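Local coordinates for transcriptional regulator (LacI family) (Clostridium acetobutylicum ATCC 824, PDB 3G85), which probably acts as a DNA-binding transcription factor of the LacI family, here represented by its periplasmic-binding-protein-like regulatory part without the DNA-binding headpiece, at residues I74-N79 against F97-N102; K103-N108 against N266-L271; S119-K124 against E219-G224. All blocks are in the same frame, centred on the assembly; numbering follows the deposited sequence.

Contact 1: residues I74-N79 against F97-N102; sequences IANISN and FNRLSN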
loop_
_atom_site.group_PDB
_atom_site.type_symbol
_atom_site.label_atom_id
_atom_site.label_comp_id
_atom_site.label_asym_id
_atom_site.label_seq_id
_atom_site.Cartn_x
_atom_site.Cartn_y
_atom_site.Cartn_z
ATOM N N ILE A 74 3.144 9.235 10.222
ATOM C CA ILE A 74 4.203 9.034 9.229
ATOM C C ILE A 74 3.725 8.036 8.221
ATOM O O ILE A 74 3.513 6.881 8.577
ATOM C CB ILE A 74 5.481 8.475 9.828
ATOM C CG1 ILE A 74 5.813 9.109 11.184
ATOM C CG2 ILE A 74 6.608 8.585 8.772
ATOM C CD1 ILE A 74 5.883 10.638 11.248
ATOM N N ALA A 75 3.547 8.486 6.977
ATOM C CA ALA A 75 2.958 7.645 5.923
ATOM C C ALA A 75 3.785 6.400 5.561
ATOM O O ALA A 75 3.219 5.319 5.351
ATOM C CB ALA A 75 2.665 8.485 4.687
ATOM N N ASN A 76 5.116 6.555 5.469
ATOM C CA ASN A 76 5.988 5.436 5.109
ATOM C C ASN A 76 7.365 5.612 5.718
ATOM O O ASN A 76 8.289 6.090 5.037
ATOM C CB ASN A 76 6.091 5.284 3.554
ATOM C CG ASN A 76 7.034 4.143 3.140
ATOM O OD1 ASN A 76 6.970 3.041 3.702
ATOM N ND2 ASN A 76 7.923 4.412 2.171
ATOM N N ILE A 77 7.509 5.282 7.007
ATOM C CA ILE A 77 8.768 5.548 7.686
ATOM C C ILE A 77 9.851 4.581 7.167
ATOM O O ILE A 77 9.562 3.406 6.926
ATOM C CB ILE A 77 8.601 5.486 9.228
ATOM C CG1 ILE A 77 9.825 6.122 9.915
ATOM C CG2 ILE A 77 8.256 4.026 9.701
ATOM C CD1 ILE A 77 9.553 6.648 11.303
ATOM N N SER A 78 11.052 5.101 6.904
ATOM C CA SER A 78 12.189 4.246 6.470
ATOM C C SER A 78 12.811 3.557 7.683
ATOM O O SER A 78 12.611 3.996 8.822
ATOM C CB SER A 78 13.265 5.085 5.766
ATOM O OG SER A 78 13.913 5.951 6.698
ATOM N N ASN A 79 13.584 2.500 7.443
ATOM C CA ASN A 79 14.326 1.839 8.510
ATOM C C ASN A 79 15.254 2.797 9.251
ATOM O O ASN A 79 15.276 2.817 10.477
ATOM C CB ASN A 79 15.125 0.658 7.949
ATOM C CG ASN A 79 14.225 -0.430 7.438
ATOM O OD1 ASN A 79 13.093 -0.578 7.918
ATOM N ND2 ASN A 79 14.675 -1.145 6.416
ATOM N N PHE A 97 2.109 4.514 9.938
ATOM C CA PHE A 97 1.178 3.930 8.999
ATOM C C PHE A 97 1.786 2.665 8.406
ATOM O O PHE A 97 2.875 2.706 7.780
ATOM C CB PHE A 97 0.855 4.968 7.913
ATOM C CG PHE A 97 -0.358 4.646 7.103
ATOM C CD1 PHE A 97 -1.580 5.207 7.428
ATOM C CD2 PHE A 97 -0.267 3.819 5.981
ATOM C CE1 PHE A 97 -2.724 4.938 6.665
ATOM C CE2 PHE A 97 -1.418 3.533 5.211
ATOM C CZ PHE A 97 -2.645 4.101 5.577
ATOM N N ASN A 98 1.099 1.541 8.608
ATOM C CA ASN A 98 1.516 0.218 8.162
ATOM C C ASN A 98 2.914 -0.214 8.620
ATOM O O ASN A 98 3.730 -0.674 7.809
ATOM C CB ASN A 98 1.405 0.109 6.620
ATOM C CG ASN A 98 1.035 -1.289 6.157
ATOM O OD1 ASN A 98 0.551 -2.122 6.933
ATOM N ND2 ASN A 98 1.262 -1.553 4.878
ATOM N N ARG A 99 3.196 -0.040 9.906
ATOM C CA ARG A 99 4.396 -0.571 10.528
ATOM C C ARG A 99 3.995 -0.982 11.880
ATOM O O ARG A 99 3.612 -0.122 12.670
ATOM C CB ARG A 99 5.418 0.526 10.797
ATOM C CG ARG A 99 5.983 1.093 9.672
ATOM C CD ARG A 99 7.150 0.263 9.136
ATOM N NE ARG A 99 7.694 1.079 8.058
ATOM C CZ ARG A 99 7.047 1.359 6.933
ATOM N NH1 ARG A 99 5.833 0.836 6.697
ATOM N NH2 ARG A 99 7.614 2.146 6.036
ATOM N N LEU A 100 4.140 -2.257 12.201
ATOM C CA LEU A 100 3.974 -2.646 13.578
ATOM C C LEU A 100 5.128 -2.115 14.463
ATOM O O LEU A 100 6.263 -1.987 14.027
ATOM C CB LEU A 100 3.709 -4.147 13.738
ATOM C CG LEU A 100 3.152 -4.559 15.125
ATOM C CD1 LEU A 100 1.985 -3.654 15.635
ATOM C CD2 LEU A 100 2.779 -6.054 15.182
ATOM N N SER A 101 4.785 -1.737 15.683
ATOM C CA SER A 101 5.739 -1.191 16.613
ATOM C C SER A 101 5.333 -1.612 18.024
ATOM O O SER A 101 4.149 -1.717 18.328
ATOM C CB SER A 101 5.767 0.320 16.508
ATOM O OG SER A 101 6.683 0.889 17.451
ATOM N N ASN A 102 6.307 -1.879 18.886
ATOM C CA ASN A 102 5.928 -2.130 20.264
ATOM C C ASN A 102 6.188 -0.850 21.053
ATOM O O ASN A 102 6.144 -0.850 22.270
ATOM C CB ASN A 102 6.644 -3.382 20.812
ATOM C CG ASN A 102 8.148 -3.261 20.773
ATOM O OD1 ASN A 102 8.700 -2.170 20.579
ATOM N ND2 ASN A 102 8.834 -4.386 20.990
HETATM O O HOH W 1 5.099 4.354 8.319
HETATM O O HOH W 2 10.346 0.695 8.155
#
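R99 reaches from the 97-102 loop onto N76 and I77, its chain bent at chi2 (-83°) and its guanidinium meeting both residues at the edge. NH2 of R99 donates to OD1 of N76 at 2.6 Å and also to the backbone O of I77, the latter at 2.5 Å, so short that its exact length is doubtful. The N76 amide is turned 75° from the guanidinium plane, and NH2 approaches OD1 from above the amide plane. NE adds a weak bond to I77 O, while CG2 of I77 packs against NE of R99 at 3.4 Å. NH1 bonds back to N98 O within its own loop, so all three guanidinium nitrogens are engaged and the group is fixed in rotation. Both loops leave the C-terminal ends of adjacent parallel strands, 71-74 and 94-97, in the amino-terminal lobe of a periplasmic-binding-protein-like fold, the side on which family members form their effector cleft; a glycerol bound near F97 is consistent with a pocket there. F97 N donates to I74 O at 3.1 Å, and F97 CB sits 3.5 Å from A75 O. One water joins I74 O, I77 N and F97 O, and lies over the centre of one face of the R99 guanidinium. A second links R99 NE with I77 O and N79 OD1. N76 has further partners, OD1 bonding to N139 ND2 and ND2 to D21 OD1.

Contact 2: residues K103-N108 against N266-L271; sequences KYSSVN and NPTSIL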
loop_
_atom_site.group_PDB
_atom_site.type_symbol
_atom_site.label_atom_id
_atom_site.label_comp_id
_atom_site.label_asym_id
_atom_site.label_seq_id
_atom_site.Cartn_x
_atom_site.Cartn_y
_atom_site.Cartn_z
ATOM N N LYS A 103 6.458 0.258 20.351
ATOM C CA LYS A 103 6.654 1.548 21.034
ATOM C C LYS A 103 5.598 2.602 20.638
ATOM O O LYS A 103 5.052 3.325 21.482
ATOM C CB LYS A 103 8.065 2.094 20.769
ATOM C CG LYS A 103 8.329 3.458 21.420
ATOM C CD LYS A 103 9.757 3.903 21.193
ATOM C CE LYS A 103 10.004 5.231 21.900
ATOM N NZ LYS A 103 11.403 5.708 21.698
ATOM N N TYR A 104 5.390 2.727 19.329
ATOM C CA TYR A 104 4.462 3.676 18.763
ATOM C C TYR A 104 3.167 2.995 18.370
ATOM O O TYR A 104 3.166 1.834 17.952
ATOM C CB TYR A 104 5.098 4.340 17.512
ATOM C CG TYR A 104 6.301 5.193 17.846
ATOM C CD1 TYR A 104 6.142 6.484 18.331
ATOM C CD2 TYR A 104 7.604 4.687 17.707
ATOM C CE1 TYR A 104 7.255 7.277 18.647
ATOM C CE2 TYR A 104 8.719 5.456 18.043
ATOM C CZ TYR A 104 8.526 6.753 18.505
ATOM O OH TYR A 104 9.594 7.561 18.848
ATOM N N SER A 105 2.065 3.734 18.492
ATOM C CA SER A 105 0.767 3.316 17.956
ATOM C C SER A 105 0.815 3.303 16.413
ATOM O O SER A 105 1.648 4.006 15.753
ATOM C CB SER A 105 -0.352 4.225 18.492
ATOM O OG SER A 105 -0.431 4.168 19.940
ATOM N N SER A 106 -0.040 2.488 15.825
ATOM C CA SER A 106 0.017 2.273 14.393
ATOM C C SER A 106 -1.348 1.913 13.838
ATOM O O SER A 106 -2.214 1.377 14.555
ATOM C CB SER A 106 1.050 1.184 14.032
ATOM O OG SER A 106 0.700 -0.081 14.602
ATOM N N VAL A 107 -1.541 2.231 12.551
ATOM C CA VAL A 107 -2.701 1.774 11.794
ATOM C C VAL A 107 -2.132 1.006 10.581
ATOM O O VAL A 107 -1.400 1.589 9.756
ATOM C CB VAL A 107 -3.613 2.988 11.371
ATOM C CG1 VAL A 107 -4.760 2.576 10.505
ATOM C CG2 VAL A 107 -4.197 3.711 12.606
ATOM N N ASN A 108 -2.430 -0.281 10.503
ATOM C CA ASN A 108 -1.768 -1.192 9.560
ATOM C C ASN A 108 -2.783 -2.012 8.813
ATOM O O ASN A 108 -3.967 -1.992 9.142
ATOM C CB ASN A 108 -0.819 -2.166 10.275
ATOM C CG ASN A 108 0.133 -1.483 11.268
ATOM O OD1 ASN A 108 0.399 -2.033 12.341
ATOM N ND2 ASN A 108 0.622 -0.319 10.948
ATOM N N ASN A 266 0.279 4.164 24.181
ATOM C CA ASN A 266 1.084 3.564 23.133
ATOM C C ASN A 266 1.732 2.284 23.606
ATOM O O ASN A 266 2.201 2.237 24.743
ATOM C CB ASN A 266 2.179 4.558 22.713
ATOM C CG ASN A 266 1.612 5.836 22.192
ATOM O OD1 ASN A 266 0.866 5.862 21.196
ATOM N ND2 ASN A 266 1.945 6.921 22.854
ATOM N N PRO A 267 1.781 1.232 22.754
ATOM C CA PRO A 267 1.237 1.112 21.388
ATOM C C PRO A 267 -0.202 0.586 21.330
ATOM O O PRO A 267 -0.522 -0.452 21.908
ATOM C CB PRO A 267 2.183 0.104 20.739
ATOM C CG PRO A 267 2.537 -0.854 21.879
ATOM C CD PRO A 267 2.498 0.002 23.151
ATOM N N THR A 268 -1.060 1.336 20.660
ATOM C CA THR A 268 -2.346 0.854 20.211
ATOM C C THR A 268 -2.200 0.542 18.710
ATOM O O THR A 268 -1.672 1.354 17.944
ATOM C CB THR A 268 -3.428 1.914 20.501
ATOM O OG1 THR A 268 -3.684 1.931 21.925
ATOM C CG2 THR A 268 -4.726 1.608 19.736
ATOM N N SER A 269 -2.641 -0.639 18.296
ATOM C CA SER A 269 -2.338 -1.140 16.963
ATOM C C SER A 269 -3.653 -1.592 16.349
ATOM O O SER A 269 -4.239 -2.578 16.798
ATOM C CB SER A 269 -1.337 -2.307 17.034
ATOM O OG SER A 269 -0.215 -1.913 17.825
ATOM N N ILE A 270 -4.125 -0.830 15.366
ATOM C CA ILE A 270 -5.320 -1.185 14.607
ATOM C C ILE A 270 -4.899 -1.912 13.340
ATOM O O ILE A 270 -4.069 -1.407 12.555
ATOM C CB ILE A 270 -6.157 0.048 14.199
ATOM C CG1 ILE A 270 -6.381 0.987 15.396
ATOM C CG2 ILE A 270 -7.495 -0.396 13.590
ATOM C CD1 ILE A 270 -6.822 0.266 16.693
ATOM N N LEU A 271 -5.487 -3.080 13.131
ATOM C CA LEU A 271 -5.173 -3.880 11.994
ATOM C C LEU A 271 -6.385 -3.990 11.054
ATOM O O LEU A 271 -7.390 -4.571 11.428
ATOM C CB LEU A 271 -4.704 -5.270 12.453
ATOM C CG LEU A 271 -4.097 -6.153 11.366
ATOM C CD1 LEU A 271 -2.823 -5.543 10.661
ATOM C CD2 LEU A 271 -3.783 -7.567 11.916
HETATM O O HOH W 3 1.866 -0.327 17.006
HETATM O O HOH W 4 2.582 6.563 19.184
#
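P267, preceded by a cis peptide bond, sets its ring atom CB 3.4 Å from the carbonyl O of Y104. The Y104 side chain leaves its backbone away from 266-271; CG of K103 lies over one face of its ring, displaced toward the rim, and the hydroxyl bonds to L85 O. K103 NZ reaches backbone oxygens including that of A88. At the N266 amide, OD1 accepts a bond from S105 OG whose 2.5 Å length is doubtfully short. That hydroxyl sits beside its own backbone N (chi1 -60°). S105 OG also accepts from T268 N at 3.0 Å, almost straight at 175°, and so bonds to two residues of the loop just ahead of strand 269-272. A water couples N266 OD1, weakly, with S105 N. From here the backbones run as a parallel ladder: S106 N to T268 O at 2.9 Å, I270 N to S106 O at 3.0 Å, and N108 N to I270 O at 2.9 Å. S106 and S269 share a face, where a water bridges their hydroxyls and Y104 O; farther along, CD1 of L271 rests 3.9 Å from CB of N108. V107 and I270 occupy the other face, where M248, C252 and L255 of helix 245-260 pack on V107. Strand 269-272 is the outermost strand of the parallel sheet in the amino-terminal lobe, supplied by a late part of the chain, as in type I periplasmic-binding-protein folds, whose chain crosses repeatedly between lobes.

Contact 3: residues S119-K124 against E219-G224; sequences SLLFAK and EIVAIG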
loop_
_atom_site.group_PDB
_atom_site.type_symbol
_atom_site.label_atom_id
_atom_site.label_comp_id
_atom_site.label_asym_id
_atom_site.label_seq_id
_atom_site.Cartn_x
_atom_site.Cartn_y
_atom_site.Cartn_z
ATOM N N SER A 119 -3.563 -15.022 -4.130
ATOM C CA SER A 119 -3.238 -16.420 -4.428
ATOM C C SER A 119 -4.431 -17.365 -4.381
ATOM O O SER A 119 -4.623 -18.174 -5.301
ATOM C CB SER A 119 -2.153 -16.937 -3.502
ATOM O OG SER A 119 -1.845 -18.272 -3.896
ATOM N N LEU A 120 -5.233 -17.265 -3.319
ATOM C CA LEU A 120 -6.410 -18.131 -3.173
ATOM C C LEU A 120 -7.455 -17.919 -4.258
ATOM O O LEU A 120 -8.198 -18.843 -4.590
ATOM C CB LEU A 120 -7.015 -18.024 -1.754
ATOM C CG LEU A 120 -6.084 -18.545 -0.639
ATOM C CD1 LEU A 120 -6.613 -18.254 0.771
ATOM C CD2 LEU A 120 -5.728 -20.045 -0.797
ATOM N N LEU A 121 -7.530 -16.713 -4.826
ATOM C CA LEU A 121 -8.442 -16.486 -5.946
ATOM C C LEU A 121 -7.985 -17.341 -7.139
ATOM O O LEU A 121 -8.806 -17.968 -7.834
ATOM C CB LEU A 121 -8.483 -14.987 -6.332
ATOM C CG LEU A 121 -9.454 -14.563 -7.454
ATOM C CD1 LEU A 121 -9.827 -13.122 -7.401
ATOM C CD2 LEU A 121 -8.914 -14.868 -8.843
ATOM N N PHE A 122 -6.679 -17.340 -7.394
ATOM C CA PHE A 122 -6.105 -18.173 -8.461
ATOM C C PHE A 122 -6.272 -19.674 -8.138
ATOM O O PHE A 122 -6.606 -20.466 -9.032
ATOM C CB PHE A 122 -4.616 -17.853 -8.667
ATOM C CG PHE A 122 -4.360 -16.461 -9.261
ATOM C CD1 PHE A 122 -5.231 -15.925 -10.208
ATOM C CD2 PHE A 122 -3.242 -15.714 -8.876
ATOM C CE1 PHE A 122 -5.000 -14.648 -10.765
ATOM C CE2 PHE A 122 -2.991 -14.456 -9.454
ATOM C CZ PHE A 122 -3.879 -13.938 -10.406
ATOM N N ALA A 123 -6.014 -20.042 -6.876
ATOM C CA ALA A 123 -6.136 -21.448 -6.412
ATOM C C ALA A 123 -7.547 -21.965 -6.610
ATOM O O ALA A 123 -7.746 -23.115 -7.025
ATOM C CB ALA A 123 -5.755 -21.564 -4.973
ATOM N N LYS A 124 -8.513 -21.101 -6.302
ATOM C CA LYS A 124 -9.931 -21.386 -6.397
ATOM C C LYS A 124 -10.339 -21.593 -7.829
ATOM O O LYS A 124 -11.302 -22.297 -8.078
ATOM C CB LYS A 124 -10.716 -20.213 -5.836
ATOM C CG LYS A 124 -12.082 -20.520 -5.325
ATOM C CD LYS A 124 -12.425 -19.500 -4.232
ATOM C CE LYS A 124 -11.506 -19.702 -3.013
ATOM N NZ LYS A 124 -11.534 -18.553 -2.042
ATOM N N GLU A 219 -5.327 -13.881 -16.434
ATOM C CA GLU A 219 -6.152 -13.268 -15.388
ATOM C C GLU A 219 -5.263 -12.472 -14.420
ATOM O O GLU A 219 -4.221 -12.945 -14.021
ATOM C CB GLU A 219 -6.954 -14.316 -14.636
ATOM C CG GLU A 219 -8.096 -13.686 -13.879
ATOM C CD GLU A 219 -9.122 -14.674 -13.361
ATOM O OE1 GLU A 219 -9.254 -15.799 -13.918
ATOM O OE2 GLU A 219 -9.799 -14.312 -12.376
ATOM N N ILE A 220 -5.674 -11.254 -14.077
ATOM C CA ILE A 220 -4.820 -10.379 -13.260
ATOM C C ILE A 220 -5.462 -10.107 -11.912
ATOM O O ILE A 220 -6.663 -9.913 -11.827
ATOM C CB ILE A 220 -4.595 -9.012 -13.977
ATOM C CG1 ILE A 220 -3.972 -9.255 -15.352
ATOM C CG2 ILE A 220 -3.729 -8.066 -13.080
ATOM C CD1 ILE A 220 -3.998 -8.036 -16.336
ATOM N N VAL A 221 -4.655 -10.073 -10.866
ATOM C CA VAL A 221 -5.081 -9.539 -9.569
ATOM C C VAL A 221 -3.995 -8.550 -9.197
ATOM O O VAL A 221 -2.810 -8.829 -9.370
ATOM C CB VAL A 221 -5.194 -10.595 -8.461
ATOM C CG1 VAL A 221 -5.511 -9.930 -7.082
ATOM C CG2 VAL A 221 -6.314 -11.584 -8.816
ATOM N N ALA A 222 -4.395 -7.376 -8.733
ATOM C CA ALA A 222 -3.396 -6.362 -8.395
ATOM C C ALA A 222 -3.641 -5.877 -6.989
ATOM O O ALA A 222 -4.753 -5.927 -6.507
ATOM C CB ALA A 222 -3.494 -5.203 -9.342
ATOM N N ILE A 223 -2.593 -5.377 -6.344
ATOM C CA ILE A 223 -2.735 -4.700 -5.046
ATOM C C ILE A 223 -3.198 -3.261 -5.310
ATOM O O ILE A 223 -2.579 -2.532 -6.095
ATOM C CB ILE A 223 -1.410 -4.692 -4.252
ATOM C CG1 ILE A 223 -0.930 -6.132 -3.940
ATOM C CG2 ILE A 223 -1.529 -3.806 -2.975
ATOM C CD1 ILE A 223 -1.893 -6.891 -2.986
ATOM N N GLY A 224 -4.288 -2.866 -4.669
ATOM C CA GLY A 224 -4.870 -1.539 -4.930
ATOM C C GLY A 224 -4.227 -0.480 -4.068
ATOM O O GLY A 224 -4.355 -0.502 -2.840
#
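L121 and F122 are sent toward E219 and V221 by different first torsions: CG of L121 stands anti to its backbone N (chi1 -177°), whereas CG of F122 lies beside its own backbone N (chi1 -69°). On the strand, V221 has CG1 anti to the backbone N, which leaves CG2 beside that N as the branch that does the touching. CG2 of V221 meets the far end of the ring, 3.7 Å from CZ of F122, and the two side chains run past one another, pointing opposite ways. The same end of the ring comes close to the strand backbone, with CE1 of F122 3.8 Å from E219 O, and its edge is directed at the carbonyl carbon of I220. L121 crosses V221 at a slant, CD1 of L121 lying 4.1 Å from CG2 of V221, while its other methyl, CD2, lies 3.7 Å from OE2 of E219. The glutamate remains well paired beside these apolar groups: OE2 forms a salt bridge with K125, just past the helical segment, and OE1 bonds to Y127. No hydrogen bond joins the two segments. The axes run nearly antiparallel, 9.6 Å apart, the usual spacing of a helix laid on a sheet. E219 and V221 point to the helix, and I220 points away onto V203, I204 and L207 of helix 197-209 on the other face. This is the three-layer alpha/beta/alpha build of the carboxy-terminal lobe, with helix 140-155 beside S119 and L120, and strand 191-194 next to 219-224, where A191 also touches F122.

Contacts 1 and 2 belong to the same lobe and sheet and touch, with N98 N making a probable hydrogen bond to V107 O; contact 3 lies in the other lobe, its centre about 26 and 29 Å from theirs. Helix 111-124 follows strand 105-109 directly, so the chain passes from contact 2 to contact 3, which is nested in the loop that contact 2 closes. Contacts 1 and 3 are buried, whereas contact 2, at a sheet edge, is only partly so. Chemistry follows place: polar and bridged by two waters between strand-end loops in contact 1, backbone pairing in contact 2, and largely apolar helix-on-sheet packing in contact 3.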